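Local coordinates for chitin oligosaccahride binding protein NagB1 (Paenibacillus sp. FPU-7, PDB 7EHP) that binds chitin oligosaccharides such as N,N'-diacetylchitobiose and probably serves as the extracellular solute-binding component of a sugar uptake system, at residues A[92-100]-A[322-330]; A[258-266]-A[335-344]. All coordinates share one frame; numbering follows the deposited sequence.

Contact 1 (A[92-100]-A[322-330]); sequences LGLKDKFPN and ILPAMKLSD
M326 sets its CG opposite its own carbonyl carbon (chi1 -39°) and then bends at chi3, so that the terminal methyl folds over the ring of F98. M326 CE lies 4.1 Å from the centroid of the F98 ring, 27° off its normal, a CH-pi contact over the face. The sulfur stands obliquely and farther out, which makes the pair a Met-aromatic contact led by the methyl rather than by SD. On another side the same methyl is met by a branch of L94, with L94 CD2 4.0 Å from M326 CE.

Beside this apolar patch the two loops are joined by polar bonds. The amide K327 N gives a nearly straight hydrogen bond to K97 O (2.9 Å, 164° at the hydrogen). Each lysine amine also reaches a backbone carbonyl of the other segment: K97 NZ, on a chain curled at chi3 and chi4, donates to K327 O at 3.2 Å, and K327 NZ makes a weak bond to D96 O. On its way there the aliphatic part of K327 lies alongside the P99 ring, with K327 CG 3.8 Å from P99 CD. P99 CD also rests against A325 O, 3.3 Å away. A single water links the far end, accepting from N100 N and donating to A325 O at 2.8 Å.

The contact thus fastens the loop that leaves helix 86-92, through the Schellman motif at G93, to the irregular chain beyond strand 323-324. F98 also packs on L113 of strand 109-125, P99 and A325 touch Y282 of strand 277-288, and Q313 of helix 310-320 accepts a hydrogen bond from M326 N.

Contact 2 (A[258-266]-A[335-344]); sequences IAEDIGFFS and HPVIREMIQA
F264 turns one face of its ring to M341, and the methionine runs across that face. M341 CG sits 3.7 Å from the ring centroid and only 16° off the normal, displaced toward the rim, in a CH-pi contact. The extended chain carries SD higher above the same face, a Met-aromatic contact at a distance, and brings CE back down to F264 CD2 at 3.7 Å. A344 approaches the same ring differently: its CB lies in the ring plane, at the edge, 3.8 Å from F264 CE1. With CG anti to the backbone N (chi1 178°), F264 directs its ring along this row of helix residues, and V337 CG2 closes in on its CB. Replacing F264 by an alanine is likely to open a gap between strand and helix and to leave M341 without the aromatic face it covers.

E340 adds the polar link, its OE1 accepting from F264 N at 2.8 Å and being met nearly along its C-O axis. The carboxylate also passes close to G263, with E340 OE1 3.2 Å from G263 CA, where the glycine has no side chain to intervene. Its other oxygen, OE2, forms a salt bridge with K126, so both ends of the carboxylate are held.

At the start of the helix, the N-cap residue H335 presents its ring edge to A259 O, while the E260 carboxylate lies alongside that ring, OE2 nearest CE1, and is turned well out of the ring plane.

Strand 262-265 and helix 336-344 run parallel, 2° apart, with axes 7.0 Å from each other. The strand pairs antiparallel with strand 109-125, from which F123 meets F264 edge-to-face and touches M341.

Contacts 1 and 2 lie with their centres 22 Å apart, yet they meet directly: L323 CD2, in 322-330, packs against I338 CG2 of 335-344 at 3.9 Å, and L323 also touches I342. Along the chain the order is 92-100, 258-266, 322-330, 335-344, so the two pairings cross in sequence; strand 323-324 is the next element before helix 336-344, with a loop between them. Both reach the same mixed sheet, where strands 262-265 and 323-324 each pair antiparallel with strand 109-125. Contact 1 comes nearer to bound N-acetylglucosamine, about 8 Å from the A325 side chain against about 11 Å from that of M341. Both join loops or helices to the sheet of this solute-binding fold.

Contact 1 (A[92-100]-A[322-330])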
# COMPACT_ATOMS: atom_id res chain seq x y z
N LEU A 92 -21.71 15.71 -8.90
CA LEU A 92 -21.12 16.23 -7.67
C LEU A 92 -19.98 17.20 -7.90
O LEU A 92 -19.46 17.77 -6.93
CB LEU A 92 -20.62 15.08 -6.78
CG LEU A 92 -21.64 14.04 -6.31
CD1 LEU A 92 -20.94 12.93 -5.50
CD2 LEU A 92 -22.74 14.74 -5.49
N GLY A 93 -19.58 17.40 -9.16
CA GLY A 93 -18.50 18.32 -9.47
C GLY A 93 -17.15 17.89 -8.96
O GLY A 93 -16.32 18.73 -8.60
N LEU A 94 -16.91 16.58 -8.91
CA LEU A 94 -15.72 16.07 -8.24
C LEU A 94 -14.63 15.62 -9.19
O LEU A 94 -13.47 15.56 -8.78
CB LEU A 94 -16.09 14.90 -7.31
CG LEU A 94 -16.77 15.33 -6.01
CD1 LEU A 94 -17.15 14.11 -5.15
CD2 LEU A 94 -15.88 16.30 -5.24
N LYS A 95 -14.97 15.32 -10.45
CA LYS A 95 -14.09 14.53 -11.30
C LYS A 95 -12.69 15.15 -11.38
O LYS A 95 -11.68 14.46 -11.25
CB LYS A 95 -14.68 14.41 -12.70
CG LYS A 95 -13.75 13.72 -13.67
CD LYS A 95 -14.44 13.42 -14.97
CE LYS A 95 -13.40 13.27 -16.09
NZ LYS A 95 -13.99 12.62 -17.29
N ASP A 96 -12.64 16.45 -11.56
CA ASP A 96 -11.38 17.15 -11.74
C ASP A 96 -10.80 17.68 -10.42
O ASP A 96 -9.86 18.47 -10.44
CB ASP A 96 -11.56 18.22 -12.83
CG ASP A 96 -12.69 19.19 -12.51
OD1 ASP A 96 -13.32 19.04 -11.43
OD2 ASP A 96 -12.99 20.06 -13.37
N LYS A 97 -11.29 17.19 -9.29
CA LYS A 97 -10.60 17.38 -8.03
C LYS A 97 -9.77 16.14 -7.67
O LYS A 97 -9.10 16.12 -6.63
CB LYS A 97 -11.62 17.76 -6.93
CG LYS A 97 -11.10 18.03 -5.50
CD LYS A 97 -12.20 18.57 -4.54
CE LYS A 97 -12.32 20.10 -4.49
NZ LYS A 97 -11.23 20.74 -3.67
N PHE A 98 -9.77 15.11 -8.54
CA PHE A 98 -8.88 13.95 -8.45
C PHE A 98 -7.71 14.10 -9.41
O PHE A 98 -7.90 13.95 -10.63
CB PHE A 98 -9.63 12.66 -8.78
CG PHE A 98 -10.59 12.21 -7.73
CD1 PHE A 98 -10.15 11.46 -6.65
CD2 PHE A 98 -11.94 12.47 -7.84
CE1 PHE A 98 -11.03 11.02 -5.69
CE2 PHE A 98 -12.83 12.02 -6.89
CZ PHE A 98 -12.38 11.30 -5.81
N PRO A 99 -6.49 14.36 -8.94
CA PRO A 99 -5.37 14.46 -9.88
C PRO A 99 -5.09 13.17 -10.67
O PRO A 99 -4.49 13.24 -11.75
CB PRO A 99 -4.19 14.86 -8.98
CG PRO A 99 -4.64 14.54 -7.58
CD PRO A 99 -6.11 14.78 -7.58
N ASN A 100 -5.56 12.01 -10.20
CA ASN A 100 -5.11 10.75 -10.81
C ASN A 100 -6.11 9.65 -10.48
O ASN A 100 -6.18 9.17 -9.34
CB ASN A 100 -3.71 10.40 -10.31
CG ASN A 100 -3.07 9.28 -11.11
OD1 ASN A 100 -3.75 8.41 -11.65
ND2 ASN A 100 -1.74 9.30 -11.16
N ILE A 322 -2.73 10.24 6.74
CA ILE A 322 -3.00 9.70 5.41
C ILE A 322 -2.98 10.82 4.37
O ILE A 322 -3.74 11.79 4.46
CB ILE A 322 -4.32 8.91 5.39
CG1 ILE A 322 -4.14 7.61 6.20
CG2 ILE A 322 -4.71 8.55 3.98
CD1 ILE A 322 -4.44 7.73 7.57
N LEU A 323 -2.13 10.65 3.37
CA LEU A 323 -1.93 11.68 2.36
C LEU A 323 -3.13 11.75 1.41
O LEU A 323 -3.67 10.72 0.98
CB LEU A 323 -0.64 11.39 1.58
CG LEU A 323 0.57 11.23 2.50
CD1 LEU A 323 1.81 10.80 1.71
CD2 LEU A 323 0.86 12.51 3.28
N PRO A 324 -3.55 12.96 1.03
CA PRO A 324 -4.80 13.11 0.29
C PRO A 324 -4.69 12.56 -1.12
O PRO A 324 -3.66 12.69 -1.78
CB PRO A 324 -5.02 14.62 0.27
CG PRO A 324 -3.64 15.19 0.36
CD PRO A 324 -2.95 14.27 1.34
N ALA A 325 -5.79 11.97 -1.58
CA ALA A 325 -5.90 11.61 -2.98
C ALA A 325 -6.49 12.73 -3.83
O ALA A 325 -6.37 12.67 -5.06
CB ALA A 325 -6.75 10.34 -3.14
N MET A 326 -7.11 13.75 -3.23
CA MET A 326 -7.72 14.85 -3.97
C MET A 326 -6.93 16.15 -3.82
O MET A 326 -6.02 16.26 -2.98
CB MET A 326 -9.19 15.06 -3.56
CG MET A 326 -9.98 13.77 -3.30
SD MET A 326 -11.62 13.97 -2.54
CE MET A 326 -12.60 14.51 -3.91
N LYS A 327 -7.26 17.12 -4.65
CA LYS A 327 -6.65 18.44 -4.57
C LYS A 327 -7.22 19.21 -3.38
O LYS A 327 -8.44 19.30 -3.23
CB LYS A 327 -6.88 19.23 -5.87
CG LYS A 327 -6.45 18.50 -7.14
CD LYS A 327 -5.82 19.47 -8.16
CE LYS A 327 -5.51 18.80 -9.51
NZ LYS A 327 -6.74 18.55 -10.34
N LEU A 328 -6.34 19.76 -2.54
CA LEU A 328 -6.72 20.44 -1.31
C LEU A 328 -6.42 21.93 -1.37
O LEU A 328 -5.52 22.37 -2.10
CB LEU A 328 -5.99 19.84 -0.10
CG LEU A 328 -6.69 18.70 0.65
CD1 LEU A 328 -7.03 17.56 -0.27
CD2 LEU A 328 -5.80 18.21 1.76
N SER A 329 -7.18 22.71 -0.58
CA SER A 329 -7.01 24.16 -0.53
C SER A 329 -5.92 24.57 0.44
O SER A 329 -5.10 25.45 0.13
CB SER A 329 -8.33 24.84 -0.13
OG SER A 329 -9.33 24.76 -1.14
N ASP A 330 -5.87 23.93 1.62
CA ASP A 330 -5.03 24.38 2.72
C ASP A 330 -3.89 23.41 3.00
O ASP A 330 -2.72 23.77 2.82
CB ASP A 330 -5.91 24.60 3.96
CG ASP A 330 -5.22 25.42 5.04
OD1 ASP A 330 -3.98 25.31 5.18
OD2 ASP A 330 -5.91 26.19 5.74
O HOH W 1 -6.65 11.33 -7.53

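Contact 2 (A[258-266]-A[335-344])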
# COMPACT_ATOMS: atom_id res chain seq x y z
N ILE A 258 8.88 7.55 20.61
CA ILE A 258 9.79 8.28 19.75
C ILE A 258 9.03 9.12 18.73
O ILE A 258 9.45 9.23 17.57
CB ILE A 258 10.73 7.27 19.06
CG1 ILE A 258 9.89 6.29 18.23
CG2 ILE A 258 11.57 6.51 20.09
CD1 ILE A 258 10.64 5.60 17.12
N ALA A 259 7.94 9.76 19.16
CA ALA A 259 7.00 10.36 18.21
C ALA A 259 7.63 11.47 17.37
O ALA A 259 7.53 11.47 16.14
CB ALA A 259 5.77 10.87 18.96
N GLU A 260 8.27 12.45 18.02
CA GLU A 260 8.77 13.59 17.25
C GLU A 260 10.06 13.28 16.49
O GLU A 260 10.34 13.91 15.47
CB GLU A 260 8.99 14.80 18.16
CG GLU A 260 9.06 16.16 17.44
CD GLU A 260 7.84 16.49 16.57
OE1 GLU A 260 7.94 17.47 15.79
OE2 GLU A 260 6.79 15.82 16.68
N ASP A 261 10.86 12.34 16.96
CA ASP A 261 12.07 12.01 16.23
C ASP A 261 11.86 10.88 15.22
O ASP A 261 12.82 10.17 14.88
CB ASP A 261 13.22 11.73 17.21
CG ASP A 261 12.82 10.82 18.34
OD1 ASP A 261 12.12 9.83 18.08
OD2 ASP A 261 13.16 11.11 19.51
N ILE A 262 10.62 10.71 14.71
CA ILE A 262 10.35 9.78 13.62
C ILE A 262 10.45 10.54 12.30
O ILE A 262 9.82 11.59 12.13
CB ILE A 262 8.96 9.13 13.76
CG1 ILE A 262 8.99 8.01 14.79
CG2 ILE A 262 8.52 8.54 12.42
CD1 ILE A 262 7.62 7.45 15.15
N GLY A 263 11.23 10.00 11.36
CA GLY A 263 11.35 10.58 10.04
C GLY A 263 11.12 9.59 8.91
O GLY A 263 10.70 8.45 9.13
N PHE A 264 11.41 10.01 7.68
CA PHE A 264 11.09 9.19 6.51
C PHE A 264 12.03 9.61 5.40
O PHE A 264 12.23 10.82 5.18
CB PHE A 264 9.63 9.38 6.10
CG PHE A 264 9.22 8.62 4.86
CD1 PHE A 264 9.47 9.13 3.59
CD2 PHE A 264 8.54 7.41 4.96
CE1 PHE A 264 9.09 8.42 2.46
CE2 PHE A 264 8.17 6.70 3.84
CZ PHE A 264 8.43 7.21 2.58
N PHE A 265 12.61 8.65 4.68
CA PHE A 265 13.37 8.97 3.48
C PHE A 265 13.12 7.93 2.40
O PHE A 265 12.79 6.78 2.68
CB PHE A 265 14.88 9.12 3.77
CG PHE A 265 15.51 7.92 4.43
CD1 PHE A 265 15.97 6.85 3.67
CD2 PHE A 265 15.67 7.87 5.80
CE1 PHE A 265 16.55 5.74 4.28
CE2 PHE A 265 16.25 6.77 6.41
CZ PHE A 265 16.70 5.71 5.65
N SER A 266 13.28 8.36 1.15
CA SER A 266 13.22 7.43 0.03
C SER A 266 14.37 6.42 0.12
O SER A 266 15.45 6.72 0.64
CB SER A 266 13.28 8.19 -1.29
OG SER A 266 13.30 7.30 -2.39
N HIS A 335 2.69 17.02 10.95
CA HIS A 335 3.88 16.41 11.52
C HIS A 335 5.07 16.47 10.54
O HIS A 335 4.88 16.41 9.32
CB HIS A 335 3.55 14.98 11.91
CG HIS A 335 4.63 14.28 12.67
ND1 HIS A 335 4.47 13.89 13.98
CD2 HIS A 335 5.85 13.85 12.29
CE1 HIS A 335 5.58 13.30 14.40
NE2 HIS A 335 6.43 13.26 13.39
N PRO A 336 6.30 16.62 11.06
CA PRO A 336 7.48 16.55 10.19
C PRO A 336 7.53 15.33 9.28
O PRO A 336 7.87 15.47 8.10
CB PRO A 336 8.63 16.53 11.21
CG PRO A 336 8.10 17.33 12.34
CD PRO A 336 6.68 16.90 12.46
N VAL A 337 7.21 14.14 9.80
CA VAL A 337 7.26 12.93 8.97
C VAL A 337 6.36 13.10 7.77
O VAL A 337 6.63 12.53 6.70
CB VAL A 337 6.86 11.68 9.78
CG1 VAL A 337 5.35 11.61 9.97
CG2 VAL A 337 7.37 10.42 9.08
N ILE A 338 5.30 13.90 7.90
CA ILE A 338 4.40 14.13 6.78
C ILE A 338 5.02 15.06 5.76
O ILE A 338 4.90 14.83 4.55
CB ILE A 338 3.04 14.65 7.28
CG1 ILE A 338 2.40 13.69 8.29
CG2 ILE A 338 2.10 14.88 6.10
CD1 ILE A 338 2.19 12.28 7.77
N ARG A 339 5.69 16.14 6.21
CA ARG A 339 6.43 16.97 5.25
C ARG A 339 7.45 16.10 4.53
O ARG A 339 7.58 16.16 3.30
CB ARG A 339 7.20 18.12 5.92
CG ARG A 339 6.53 19.46 6.28
CD ARG A 339 6.28 20.30 5.00
NE ARG A 339 6.29 21.76 5.16
CZ ARG A 339 5.26 22.50 5.54
NH1 ARG A 339 5.37 23.83 5.64
NH2 ARG A 339 4.15 21.90 5.94
N GLU A 340 8.19 15.30 5.30
CA GLU A 340 9.25 14.47 4.74
C GLU A 340 8.71 13.48 3.72
O GLU A 340 9.38 13.18 2.73
CB GLU A 340 10.00 13.77 5.87
CG GLU A 340 10.86 14.72 6.69
CD GLU A 340 11.61 14.05 7.83
OE1 GLU A 340 11.80 12.81 7.79
OE2 GLU A 340 12.02 14.76 8.78
N MET A 341 7.48 12.99 3.92
CA MET A 341 6.86 12.12 2.92
C MET A 341 6.42 12.89 1.68
O MET A 341 6.56 12.39 0.56
CB MET A 341 5.66 11.41 3.52
CG MET A 341 6.01 10.27 4.42
SD MET A 341 4.50 9.76 5.26
CE MET A 341 5.04 8.19 5.74
N ILE A 342 5.81 14.07 1.85
CA ILE A 342 5.44 14.89 0.70
C ILE A 342 6.69 15.32 -0.06
O ILE A 342 6.74 15.29 -1.30
CB ILE A 342 4.60 16.10 1.15
CG1 ILE A 342 3.22 15.65 1.58
CG2 ILE A 342 4.49 17.13 0.02
CD1 ILE A 342 2.51 14.82 0.52
N GLN A 343 7.71 15.73 0.68
CA GLN A 343 9.04 15.98 0.14
C GLN A 343 9.52 14.80 -0.71
O GLN A 343 9.85 14.96 -1.89
CB GLN A 343 9.98 16.25 1.32
CG GLN A 343 11.43 16.52 1.05
CD GLN A 343 12.21 16.66 2.36
OE1 GLN A 343 11.65 16.51 3.46
NE2 GLN A 343 13.50 16.94 2.26
N ALA A 344 9.53 13.60 -0.12
CA ALA A 344 10.03 12.43 -0.84
C ALA A 344 9.12 12.02 -2.00
O ALA A 344 9.58 11.29 -2.88
CB ALA A 344 10.20 11.24 0.11